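Side-chain contacts in ancestral D-type dye decolorizing peroxidase (Geotrichum candidum, PDB 7ANV), which probably uses its heme to reduce hydrogen peroxide and oxidise dyes and other substrates, as dye-decolorizing peroxidases do: residues Q113-P118 / I408-A413; A106-D111 / V250-Q255; N415-P420 / P425-F430. All coordinates share one frame; numbering follows the deposited sequence.

Contacts 1 and 2 are neighbours, with centres about 11 Å apart on the same side of the chain's centre. Both use helix 108-115, both touch the heme, and their segments alternate along the chain. Two salt bridges tie them together: K410 NZ to D111 OD1 at 2.8 Å and D117 OD1 to R252 NH2 at 2.8 Å. Helix 108-115 therefore bridges helix 405-413 and strand 247-256, joining the N-terminal family region to parts that line the heme pocket. Contact 3 follows in the loop after helix 405-413. Its centre is about 15 Å from that of contact 1, which it meets through W412 and F418, and about 25 Å from that of contact 2.

Contact 1 of 3, residues Q113-P118 / I408-A413; sequences QNLGDP and IQKSWA. With HEM (protoporphyrin IX containing Fe), chain B.
K410 reaches from helix 405-413 to the end of helix 108-115 and lies along the backbone of N114. Its CB starts toward the other segment. CG, set beside the backbone N (chi1 -64°), lies 4.0 Å from L115 CD2 and also close to the carbonyl oxygen of N114. CD comes nearest, at 3.3 Å from N114 O, and also packs on N114 CB. The chain bends at chi3 (-83°), and CE passes L115 CD2 at 4.1 Å. NZ ends near N114 CB, but its main partner is D111 on helix 108-115.

L115 CD2 touches Q409 CG as well as K410 CG. It lies 3.9 Å from Q409 CG, and the two side chains cross at about a right angle. Q409 NE2 bonds to N414 and to the carbonyl of I434, while Q409 OE1 lies 4.0 Å from the heme methyl CMC. I408 CG2 also packs on the heme, 3.9 Å from the vinyl carbon CBC. G116 ends helix 108-115 in a Schellman motif, and L115 O accepts from N414 and Q436.

No hydrogen bond links the two segments directly. Methylenes meet L115 and the N114 carbonyl by van der Waals contact. The two segments therefore hold each other by fit, and the polar ties of K410 NZ and Q409 NE2 run to residues around them.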
loop_
_atom_site.group_PDB
_atom_site.type_symbol
_atom_site.label_atom_id
_atom_site.label_comp_id
_atom_site.label_asym_id
_atom_site.label_seq_id
_atom_site.Cartn_x
_atom_site.Cartn_y
_atom_site.Cartn_z
ATOM N N GLN A 113 -3.109 -0.981 17.935
ATOM C CA GLN A 113 -4.223 -1.733 18.554
ATOM C C GLN A 113 -5.469 -1.565 17.676
ATOM O O GLN A 113 -6.100 -2.550 17.341
ATOM C CB GLN A 113 -4.483 -1.285 19.995
ATOM C CG GLN A 113 -5.593 -2.089 20.668
ATOM C CD GLN A 113 -5.594 -1.972 22.177
ATOM O OE1 GLN A 113 -5.162 -0.975 22.743
ATOM N NE2 GLN A 113 -6.037 -3.018 22.837
ATOM N N ASN A 114 -5.781 -0.336 17.280
ATOM C CA ASN A 114 -7.016 -0.005 16.531
ATOM C C ASN A 114 -6.895 -0.521 15.095
ATOM O O ASN A 114 -7.929 -0.879 14.514
ATOM C CB ASN A 114 -7.324 1.485 16.638
ATOM C CG ASN A 114 -8.092 1.849 17.894
ATOM O OD1 ASN A 114 -8.744 1.009 18.505
ATOM N ND2 ASN A 114 -8.003 3.097 18.312
ATOM N N LEU A 115 -5.687 -0.598 14.538
ATOM C CA LEU A 115 -5.476 -1.190 13.202
ATOM C C LEU A 115 -5.796 -2.683 13.284
ATOM O O LEU A 115 -5.975 -3.283 12.220
ATOM C CB LEU A 115 -4.046 -0.972 12.715
ATOM C CG LEU A 115 -3.675 0.460 12.369
ATOM C CD1 LEU A 115 -2.154 0.581 12.194
ATOM C CD2 LEU A 115 -4.420 0.911 11.129
ATOM N N GLY A 116 -5.760 -3.247 14.496
ATOM C CA GLY A 116 -6.043 -4.679 14.754
ATOM C C GLY A 116 -4.791 -5.539 14.762
ATOM O O GLY A 116 -4.911 -6.796 14.775
ATOM N N ASP A 117 -3.618 -4.934 14.860
ATOM C CA ASP A 117 -2.353 -5.713 14.810
ATOM C C ASP A 117 -2.318 -6.669 15.994
ATOM O O ASP A 117 -2.781 -6.353 17.096
ATOM C CB ASP A 117 -1.097 -4.833 14.825
ATOM C CG ASP A 117 -0.893 -4.012 13.572
ATOM O OD1 ASP A 117 -1.778 -4.055 12.670
ATOM O OD2 ASP A 117 0.106 -3.281 13.520
ATOM N N PRO A 118 -1.773 -7.874 15.785
ATOM C CA PRO A 118 -1.596 -8.810 16.882
ATOM C C PRO A 118 -0.737 -8.160 17.977
ATOM O O PRO A 118 0.211 -7.400 17.695
ATOM C CB PRO A 118 -0.919 -10.046 16.262
ATOM C CG PRO A 118 -1.057 -9.884 14.782
ATOM C CD PRO A 118 -1.256 -8.395 14.509
ATOM N N ILE A 408 -9.590 2.951 5.273
ATOM C CA ILE A 408 -9.601 1.700 4.488
ATOM C C ILE A 408 -9.360 0.522 5.406
ATOM O O ILE A 408 -10.180 -0.446 5.365
ATOM C CB ILE A 408 -8.597 1.756 3.338
ATOM C CG1 ILE A 408 -8.966 2.866 2.361
ATOM C CG2 ILE A 408 -8.538 0.388 2.666
ATOM C CD1 ILE A 408 -7.834 3.208 1.412
ATOM N N GLN A 409 -8.320 0.575 6.231
ATOM C CA GLN A 409 -8.022 -0.560 7.121
ATOM C C GLN A 409 -9.157 -0.743 8.133
ATOM O O GLN A 409 -9.655 -1.863 8.303
ATOM C CB GLN A 409 -6.699 -0.376 7.843
ATOM C CG GLN A 409 -6.351 -1.540 8.743
ATOM C CD GLN A 409 -5.880 -2.731 7.947
ATOM O OE1 GLN A 409 -4.884 -2.681 7.196
ATOM N NE2 GLN A 409 -6.602 -3.829 8.100
ATOM N N LYS A 410 -9.519 0.311 8.845
ATOM C CA LYS A 410 -10.305 0.175 10.087
ATOM C C LYS A 410 -11.820 0.235 9.830
ATOM O O LYS A 410 -12.539 -0.529 10.498
ATOM C CB LYS A 410 -9.846 1.224 11.086
ATOM C CG LYS A 410 -8.400 1.051 11.523
ATOM C CD LYS A 410 -7.998 1.917 12.674
ATOM C CE LYS A 410 -7.611 3.302 12.257
ATOM N NZ LYS A 410 -7.213 4.113 13.421
ATOM N N SER A 411 -12.306 1.124 8.974
ATOM C CA SER A 411 -13.754 1.261 8.672
ATOM C C SER A 411 -14.244 0.227 7.651
ATOM O O SER A 411 -15.438 -0.049 7.660
ATOM C CB SER A 411 -14.122 2.652 8.258
ATOM O OG SER A 411 -13.963 3.518 9.347
ATOM N N TRP A 412 -13.367 -0.284 6.786
ATOM C CA TRP A 412 -13.757 -1.138 5.652
ATOM C C TRP A 412 -13.195 -2.549 5.848
ATOM O O TRP A 412 -13.998 -3.463 6.134
ATOM C CB TRP A 412 -13.334 -0.481 4.323
ATOM C CG TRP A 412 -14.046 0.804 4.012
ATOM C CD1 TRP A 412 -15.153 1.304 4.622
ATOM C CD2 TRP A 412 -13.755 1.698 2.925
ATOM N NE1 TRP A 412 -15.545 2.481 4.023
ATOM C CE2 TRP A 412 -14.705 2.741 2.975
ATOM C CE3 TRP A 412 -12.769 1.746 1.931
ATOM C CZ2 TRP A 412 -14.693 3.802 2.071
ATOM C CZ3 TRP A 412 -12.762 2.793 1.034
ATOM C CH2 TRP A 412 -13.724 3.808 1.102
ATOM N N ALA A 413 -11.893 -2.743 5.717
ATOM C CA ALA A 413 -11.279 -4.090 5.778
ATOM C C ALA A 413 -11.621 -4.797 7.096
ATOM O O ALA A 413 -11.919 -6.009 7.080
ATOM C CB ALA A 413 -9.798 -3.976 5.543
HETATM C CHA HEM B . -5.255 -3.705 -4.522
HETATM C CHB HEM B . -2.744 -7.358 -2.568
HETATM C CHC HEM B . -2.303 -4.779 1.580
HETATM C CHD HEM B . -5.160 -1.351 -0.310
HETATM C C1A HEM B . -4.596 -4.907 -4.338
HETATM C C2A HEM B . -4.463 -5.913 -5.326
HETATM C C3A HEM B . -3.775 -6.950 -4.779
HETATM C C4A HEM B . -3.448 -6.574 -3.447
HETATM C CMA HEM B . -3.369 -8.248 -5.460
HETATM C CAA HEM B . -5.055 -5.894 -6.731
HETATM C CBA HEM B . -4.292 -5.063 -7.748
HETATM C CGA HEM B . -4.929 -3.741 -8.067
HETATM O O1A HEM B . -6.153 -3.540 -8.169
HETATM O O2A HEM B . -4.196 -2.827 -8.269
HETATM C C1B HEM B . -2.409 -6.952 -1.262
HETATM C C2B HEM B . -1.601 -7.730 -0.373
HETATM C C3B HEM B . -1.448 -7.021 0.782
HETATM C C4B HEM B . -2.199 -5.750 0.584
HETATM C CMB HEM B . -1.024 -9.092 -0.647
HETATM C CAB HEM B . -0.678 -7.322 2.012
HETATM C CBB HEM B . 0.369 -8.180 2.085
HETATM C C1C HEM B . -3.074 -3.614 1.445
HETATM C C2C HEM B . -3.306 -2.652 2.441
HETATM C C3C HEM B . -4.149 -1.702 1.893
HETATM C C4C HEM B . -4.410 -2.093 0.552
HETATM C CMC HEM B . -2.725 -2.683 3.848
HETATM C CAC HEM B . -4.740 -0.494 2.474
HETATM C CBC HEM B . -4.911 -0.336 3.779
HETATM C C1D HEM B . -5.349 -1.720 -1.642
HETATM C C2D HEM B . -6.085 -0.828 -2.554
HETATM C C3D HEM B . -6.121 -1.504 -3.723
HETATM C C4D HEM B . -5.411 -2.784 -3.508
HETATM C CMD HEM B . -6.693 0.550 -2.313
HETATM C CAD HEM B . -6.759 -1.032 -5.011
HETATM C CBD HEM B . -8.272 -1.303 -5.067
HETATM C CGD HEM B . -8.896 -0.701 -6.291
HETATM O O1D HEM B . -9.674 -1.448 -6.938
HETATM O O2D HEM B . -8.692 0.495 -6.620
HETATM N NA HEM B . -3.956 -5.318 -3.176
HETATM N NB HEM B . -2.718 -5.792 -0.661
HETATM N NC HEM B . -3.787 -3.293 0.310
HETATM N ND HEM B . -4.992 -2.893 -2.218
HETATM FE FE HEM B . -3.943 -4.326 -1.470
#

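Contact 2 of 3, residues A106-D111 / V250-Q255; sequences AGQLAD and VFRKLQ. With HEM (protoporphyrin IX containing Fe), chain B.
Q108 reaches from the start of helix 108-115 to strand 247-256 and grips it with both ends of its amide. CG is anti to the backbone N, and the chain stays extended beyond it. This carries the amide straight to the strand. NE2 donates to F251 O at 3.0 Å, with an N-H...O angle of 166°. The acceptor lies close to the amide plane. OE1 accepts from R252 NH1 at 3.1 Å, and this bond is equally straight. Here the donor sits above the carbonyl plane of Q108, away from a lone-pair direction. OE1 lies at the edge of the R252 guanidinium, in its plane. The two flat groups are turned 71° apart.

R252 is folded rather than extended. The bend at chi2 (-91°) brings its CD to 3.2 Å from Q108 OE1, and a second bend at chi3 turns the guanidinium so that NH1 meets the same oxygen. R252 NH2 pairs with D117, so helix 108-115 and the turn after it hold the arginine from two points. V250 CG1 adds a looser contact, 4.3 Å from Q108 NE2. With an alanine at Q108, F251 O and R252 NH1 would lose their amide partners, and the helix start would probably be held less firmly to the strand, though D117 would still hold the arginine.

Farther along the strand, L254 CD1 packs on the heme vinyl carbon CAB at 3.7 Å. Strand 247-256 is a central strand of a four-stranded antiparallel sheet, between 391-398 and 466-476. The contact joins a helix to a sheet that helps line the heme pocket, consistent with the two-domain alpha+beta fold of dye-decolorizing peroxidases.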
loop_
_atom_site.group_PDB
_atom_site.type_symbol
_atom_site.label_atom_id
_atom_site.label_comp_id
_atom_site.label_asym_id
_atom_site.label_seq_id
_atom_site.Cartn_x
_atom_site.Cartn_y
_atom_site.Cartn_z
ATOM N N ALA A 106 0.611 11.178 16.390
ATOM C CA ALA A 106 0.620 10.124 17.424
ATOM C C ALA A 106 1.605 8.999 17.055
ATOM O O ALA A 106 2.132 8.347 18.005
ATOM C CB ALA A 106 -0.791 9.611 17.652
ATOM N N GLY A 107 1.878 8.793 15.770
ATOM C CA GLY A 107 2.772 7.732 15.280
ATOM C C GLY A 107 2.018 6.431 15.110
ATOM O O GLY A 107 0.942 6.253 15.747
ATOM N N GLN A 108 2.524 5.533 14.290
ATOM C CA GLN A 108 1.783 4.279 13.994
ATOM C C GLN A 108 1.731 3.333 15.201
ATOM O O GLN A 108 0.746 2.566 15.324
ATOM C CB GLN A 108 2.406 3.568 12.803
ATOM C CG GLN A 108 1.478 2.511 12.210
ATOM C CD GLN A 108 2.135 1.760 11.081
ATOM O OE1 GLN A 108 2.504 0.588 11.184
ATOM N NE2 GLN A 108 2.352 2.467 9.993
ATOM N N LEU A 109 2.760 3.316 16.068
ATOM C CA LEU A 109 2.768 2.375 17.205
ATOM C C LEU A 109 1.516 2.599 18.042
ATOM O O LEU A 109 0.878 1.601 18.390
ATOM C CB LEU A 109 4.046 2.547 18.029
ATOM C CG LEU A 109 4.159 1.682 19.286
ATOM C CD1 LEU A 109 4.018 0.219 18.975
ATOM C CD2 LEU A 109 5.498 1.887 19.952
ATOM N N ALA A 110 1.160 3.860 18.300
ATOM C CA ALA A 110 -0.032 4.256 19.063
ATOM C C ALA A 110 -1.321 3.756 18.368
ATOM O O ALA A 110 -2.370 3.621 19.037
ATOM C CB ALA A 110 -0.020 5.758 19.217
ATOM N N ASP A 111 -1.289 3.568 17.055
ATOM C CA ASP A 111 -2.483 3.187 16.261
ATOM C C ASP A 111 -2.552 1.662 16.100
ATOM O O ASP A 111 -3.604 1.141 15.642
ATOM C CB ASP A 111 -2.405 3.836 14.879
ATOM C CG ASP A 111 -3.712 3.945 14.119
ATOM O OD1 ASP A 111 -4.810 4.039 14.762
ATOM O OD2 ASP A 111 -3.623 3.996 12.903
ATOM N N VAL A 250 2.540 6.351 4.366
ATOM C CA VAL A 250 2.293 5.233 5.313
ATOM C C VAL A 250 3.188 4.071 4.908
ATOM O O VAL A 250 3.051 3.586 3.779
ATOM C CB VAL A 250 0.818 4.805 5.306
ATOM C CG1 VAL A 250 0.651 3.555 6.158
ATOM C CG2 VAL A 250 -0.107 5.945 5.732
ATOM N N PHE A 251 4.003 3.600 5.844
ATOM C CA PHE A 251 4.827 2.393 5.669
ATOM C C PHE A 251 4.306 1.275 6.576
ATOM O O PHE A 251 4.191 1.498 7.762
ATOM C CB PHE A 251 6.307 2.709 5.902
ATOM C CG PHE A 251 7.204 1.542 5.573
ATOM C CD1 PHE A 251 7.412 0.536 6.510
ATOM C CD2 PHE A 251 7.860 1.459 4.346
ATOM C CE1 PHE A 251 8.204 -0.567 6.196
ATOM C CE2 PHE A 251 8.637 0.347 4.022
ATOM C CZ PHE A 251 8.812 -0.647 4.951
ATOM N N ARG A 252 4.075 0.096 6.017
ATOM C CA ARG A 252 3.794 -1.120 6.787
ATOM C C ARG A 252 4.606 -2.288 6.232
ATOM O O ARG A 252 4.531 -2.568 5.041
ATOM C CB ARG A 252 2.313 -1.511 6.694
ATOM C CG ARG A 252 1.338 -0.435 7.101
ATOM C CD ARG A 252 0.996 -0.508 8.557
ATOM N NE ARG A 252 0.096 -1.613 8.848
ATOM C CZ ARG A 252 -0.134 -2.145 10.055
ATOM N NH1 ARG A 252 0.566 -1.789 11.128
ATOM N NH2 ARG A 252 -1.079 -3.071 10.171
ATOM N N LYS A 253 5.363 -2.928 7.100
ATOM C CA LYS A 253 6.007 -4.214 6.776
ATOM C C LYS A 253 4.994 -5.325 7.042
ATOM O O LYS A 253 4.615 -5.533 8.216
ATOM C CB LYS A 253 7.296 -4.405 7.573
ATOM C CG LYS A 253 7.990 -5.701 7.223
ATOM C CD LYS A 253 9.216 -6.029 8.059
ATOM C CE LYS A 253 9.635 -7.450 7.749
ATOM N NZ LYS A 253 10.784 -7.915 8.564
ATOM N N LEU A 254 4.505 -5.967 5.988
ATOM C CA LEU A 254 3.422 -6.974 6.087
ATOM C C LEU A 254 4.013 -8.325 5.650
ATOM O O LEU A 254 4.193 -8.580 4.440
ATOM C CB LEU A 254 2.230 -6.593 5.215
ATOM C CG LEU A 254 1.648 -5.234 5.545
ATOM C CD1 LEU A 254 0.495 -4.895 4.594
ATOM C CD2 LEU A 254 1.211 -5.170 7.010
ATOM N N GLN A 255 4.299 -9.158 6.640
ATOM C CA GLN A 255 4.817 -10.521 6.382
ATOM C C GLN A 255 3.709 -11.370 5.746
ATOM O O GLN A 255 2.560 -11.302 6.232
ATOM C CB GLN A 255 5.276 -11.135 7.691
ATOM C CG GLN A 255 5.851 -12.516 7.456
ATOM C CD GLN A 255 6.202 -13.226 8.727
ATOM O OE1 GLN A 255 6.003 -12.712 9.827
ATOM N NE2 GLN A 255 6.718 -14.442 8.573
HETATM C CHA HEM B . -5.255 -3.705 -4.522
HETATM C CHB HEM B . -2.744 -7.358 -2.568
HETATM C CHC HEM B . -2.303 -4.779 1.580
HETATM C CHD HEM B . -5.160 -1.351 -0.310
HETATM C C1A HEM B . -4.596 -4.907 -4.338
HETATM C C2A HEM B . -4.463 -5.913 -5.326
HETATM C C3A HEM B . -3.775 -6.950 -4.779
HETATM C C4A HEM B . -3.448 -6.574 -3.447
HETATM C CMA HEM B . -3.369 -8.248 -5.460
HETATM C CAA HEM B . -5.055 -5.894 -6.731
HETATM C CBA HEM B . -4.292 -5.063 -7.748
HETATM C CGA HEM B . -4.929 -3.741 -8.067
HETATM O O1A HEM B . -6.153 -3.540 -8.169
HETATM O O2A HEM B . -4.196 -2.827 -8.269
HETATM C C1B HEM B . -2.409 -6.952 -1.262
HETATM C C2B HEM B . -1.601 -7.730 -0.373
HETATM C C3B HEM B . -1.448 -7.021 0.782
HETATM C C4B HEM B . -2.199 -5.750 0.584
HETATM C CMB HEM B . -1.024 -9.092 -0.647
HETATM C CAB HEM B . -0.678 -7.322 2.012
HETATM C CBB HEM B . 0.369 -8.180 2.085
HETATM C C1C HEM B . -3.074 -3.614 1.445
HETATM C C2C HEM B . -3.306 -2.652 2.441
HETATM C C3C HEM B . -4.149 -1.702 1.893
HETATM C C4C HEM B . -4.410 -2.093 0.552
HETATM C CMC HEM B . -2.725 -2.683 3.848
HETATM C CAC HEM B . -4.740 -0.494 2.474
HETATM C CBC HEM B . -4.911 -0.336 3.779
HETATM C C1D HEM B . -5.349 -1.720 -1.642
HETATM C C2D HEM B . -6.085 -0.828 -2.554
HETATM C C3D HEM B . -6.121 -1.504 -3.723
HETATM C C4D HEM B . -5.411 -2.784 -3.508
HETATM C CMD HEM B . -6.693 0.550 -2.313
HETATM C CAD HEM B . -6.759 -1.032 -5.011
HETATM C CBD HEM B . -8.272 -1.303 -5.067
HETATM C CGD HEM B . -8.896 -0.701 -6.291
HETATM O O1D HEM B . -9.674 -1.448 -6.938
HETATM O O2D HEM B . -8.692 0.495 -6.620
HETATM N NA HEM B . -3.956 -5.318 -3.176
HETATM N NB HEM B . -2.718 -5.792 -0.661
HETATM N NC HEM B . -3.787 -3.293 0.310
HETATM N ND HEM B . -4.992 -2.893 -2.218
HETATM FE FE HEM B . -3.943 -4.326 -1.470
#

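Contact 3 of 3, residues N415-P420 / P425-F430; sequences NPNFPP and PVTPGF
P416 and G429 bring their backbones together at a CA-CA distance of 3.7 Å, where a type I beta turn over N415 to F418 meets an irregular run of chain. G429 N donates to P416 O at 2.9 Å, and P416 CA makes a CA-H...O contact with G429 O at 3.3 Å. With phi at 90°, a side chain at G429 would collide with the carbonyl oxygen of P428. Within the turn, N415 OD1 accepts from N417 N, forming an Asx turn.

P416 lies side by side with F430, both pointing the same way. The proline puts CD over one face of the phenylalanine ring, and its CB is 4.1 Å from F430 CE1. The P428 ring sits by two backbone carbonyls. Its CG lies 3.1 Å from F418 O, and its CD lies 3.2 Å from P416 O. P428 CG also packs loosely on P419 CD, and a cis peptide bond precedes P419. N417 OD1 lies 3.3 Å from T427 CG2 in one of the two conformers of T427, so this contact is less certain.

Both segments belong to the loop between helix 405-413 and strand 445-446. N415 ND2 bonds back to S411 O on the helix, and F418 stacks on W412. From 425-430, F430 makes a backbone bond to T445 on strand 445-446, and P428 to S447 just after it.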
loop_
_atom_site.group_PDB
_atom_site.type_symbol
_atom_site.label_atom_id
_atom_site.label_comp_id
_atom_site.label_asym_id
_atom_site.label_seq_id
_atom_site.Cartn_x
_atom_site.Cartn_y
_atom_site.Cartn_z
ATOM N N ASN A 415 -14.192 -4.283 9.105
ATOM C CA ASN A 415 -15.598 -4.113 9.478
ATOM C C ASN A 415 -16.407 -5.202 8.802
ATOM O O ASN A 415 -16.611 -5.142 7.585
ATOM C CB ASN A 415 -16.060 -2.721 9.098
ATOM C CG ASN A 415 -17.477 -2.490 9.538
ATOM O OD1 ASN A 415 -18.151 -3.408 9.977
ATOM N ND2 ASN A 415 -17.930 -1.257 9.359
ATOM N N PRO A 416 -16.867 -6.227 9.548
ATOM C CA PRO A 416 -17.581 -7.356 8.933
ATOM C C PRO A 416 -18.969 -6.989 8.388
ATOM O O PRO A 416 -19.593 -7.839 7.715
ATOM C CB PRO A 416 -17.672 -8.387 10.052
ATOM C CG PRO A 416 -17.596 -7.574 11.299
ATOM C CD PRO A 416 -16.719 -6.383 11.002
ATOM N N ASN A 417 -19.447 -5.787 8.682
ATOM C CA ASN A 417 -20.814 -5.375 8.269
ATOM C C ASN A 417 -20.784 -4.219 7.292
ATOM O O ASN A 417 -21.869 -3.769 6.866
ATOM C CB ASN A 417 -21.687 -5.090 9.482
ATOM C CG ASN A 417 -22.001 -6.400 10.168
ATOM O OD1 ASN A 417 -22.594 -7.272 9.530
ATOM N ND2 ASN A 417 -21.537 -6.577 11.375
ATOM N N PHE A 418 -19.608 -3.838 6.814
ATOM C CA PHE A 418 -19.482 -2.931 5.653
ATOM C C PHE A 418 -19.797 -3.719 4.384
ATOM O O PHE A 418 -19.537 -4.910 4.352
ATOM C CB PHE A 418 -18.060 -2.374 5.654
ATOM C CG PHE A 418 -17.836 -1.426 4.521
ATOM C CD1 PHE A 418 -18.381 -0.160 4.558
ATOM C CD2 PHE A 418 -17.103 -1.820 3.417
ATOM C CE1 PHE A 418 -18.202 0.726 3.507
ATOM C CE2 PHE A 418 -16.932 -0.938 2.360
ATOM C CZ PHE A 418 -17.493 0.327 2.408
ATOM N N PRO A 419 -20.382 -3.169 3.301
ATOM C CA PRO A 419 -20.941 -1.812 3.222
ATOM C C PRO A 419 -22.436 -1.747 3.521
ATOM O O PRO A 419 -23.177 -2.730 3.370
ATOM C CB PRO A 419 -20.721 -1.490 1.734
ATOM C CG PRO A 419 -20.955 -2.812 1.043
ATOM C CD PRO A 419 -20.545 -3.883 2.021
ATOM N N PRO A 420 -22.954 -0.582 3.953
ATOM C CA PRO A 420 -24.376 -0.487 4.302
ATOM C C PRO A 420 -25.307 -0.613 3.087
ATOM O O PRO A 420 -26.502 -0.735 3.301
ATOM C CB PRO A 420 -24.529 0.891 4.940
ATOM C CG PRO A 420 -23.240 1.637 4.640
ATOM C CD PRO A 420 -22.182 0.628 4.268
ATOM N N PRO A 425 -29.892 -8.653 5.546
ATOM C CA PRO A 425 -29.514 -9.986 6.047
ATOM C C PRO A 425 -28.070 -10.420 5.793
ATOM O O PRO A 425 -27.652 -11.442 6.376
ATOM C CB PRO A 425 -30.475 -10.952 5.320
ATOM C CG PRO A 425 -31.639 -10.070 4.948
ATOM C CD PRO A 425 -30.990 -8.735 4.576
ATOM N N VAL A 426 -27.326 -9.687 4.950
ATOM C CA VAL A 426 -25.966 -10.131 4.553
ATOM C C VAL A 426 -24.941 -9.665 5.585
ATOM O O VAL A 426 -24.979 -8.498 5.967
ATOM C CB VAL A 426 -25.646 -9.682 3.122
ATOM C CG1 VAL A 426 -24.176 -9.907 2.763
ATOM C CG2 VAL A 426 -26.575 -10.406 2.157
ATOM N N THR A 427 -24.058 -10.550 6.042
ATOM C CA THR A 427 -22.838 -10.172 6.814
ATOM C C THR A 427 -21.592 -10.540 6.016
ATOM O O THR A 427 -21.162 -11.691 6.052
ATOM C CB THR A 427 -22.790 -10.829 8.196
ATOM O OG1 THR A 427 -24.006 -10.470 8.837
ATOM C CG2 THR A 427 -21.596 -10.390 9.013
ATOM N N PRO A 428 -21.005 -9.579 5.274
ATOM C CA PRO A 428 -19.842 -9.824 4.410
ATOM C C PRO A 428 -18.638 -10.472 5.095
ATOM O O PRO A 428 -18.039 -11.384 4.528
ATOM C CB PRO A 428 -19.474 -8.413 3.955
ATOM C CG PRO A 428 -20.796 -7.705 3.905
ATOM C CD PRO A 428 -21.476 -8.185 5.172
ATOM N N GLY A 429 -18.330 -10.032 6.313
ATOM C CA GLY A 429 -17.143 -10.519 7.017
ATOM C C GLY A 429 -15.918 -9.668 6.711
ATOM O O GLY A 429 -16.024 -8.527 6.244
ATOM N N PHE A 430 -14.758 -10.216 6.995
ATOM C CA PHE A 430 -13.464 -9.491 6.967
ATOM C C PHE A 430 -12.836 -9.615 5.594
ATOM O O PHE A 430 -12.921 -10.654 4.931
ATOM C CB PHE A 430 -12.528 -10.081 8.017
ATOM C CG PHE A 430 -12.930 -9.724 9.420
ATOM C CD1 PHE A 430 -13.904 -10.430 10.108
ATOM C CD2 PHE A 430 -12.321 -8.652 10.049
ATOM C CE1 PHE A 430 -14.243 -10.090 11.417
ATOM C CE2 PHE A 430 -12.704 -8.289 11.333
ATOM C CZ PHE A 430 -13.679 -8.978 11.998
HETATM O O HOH W 1 -24.880 -7.760 10.099
#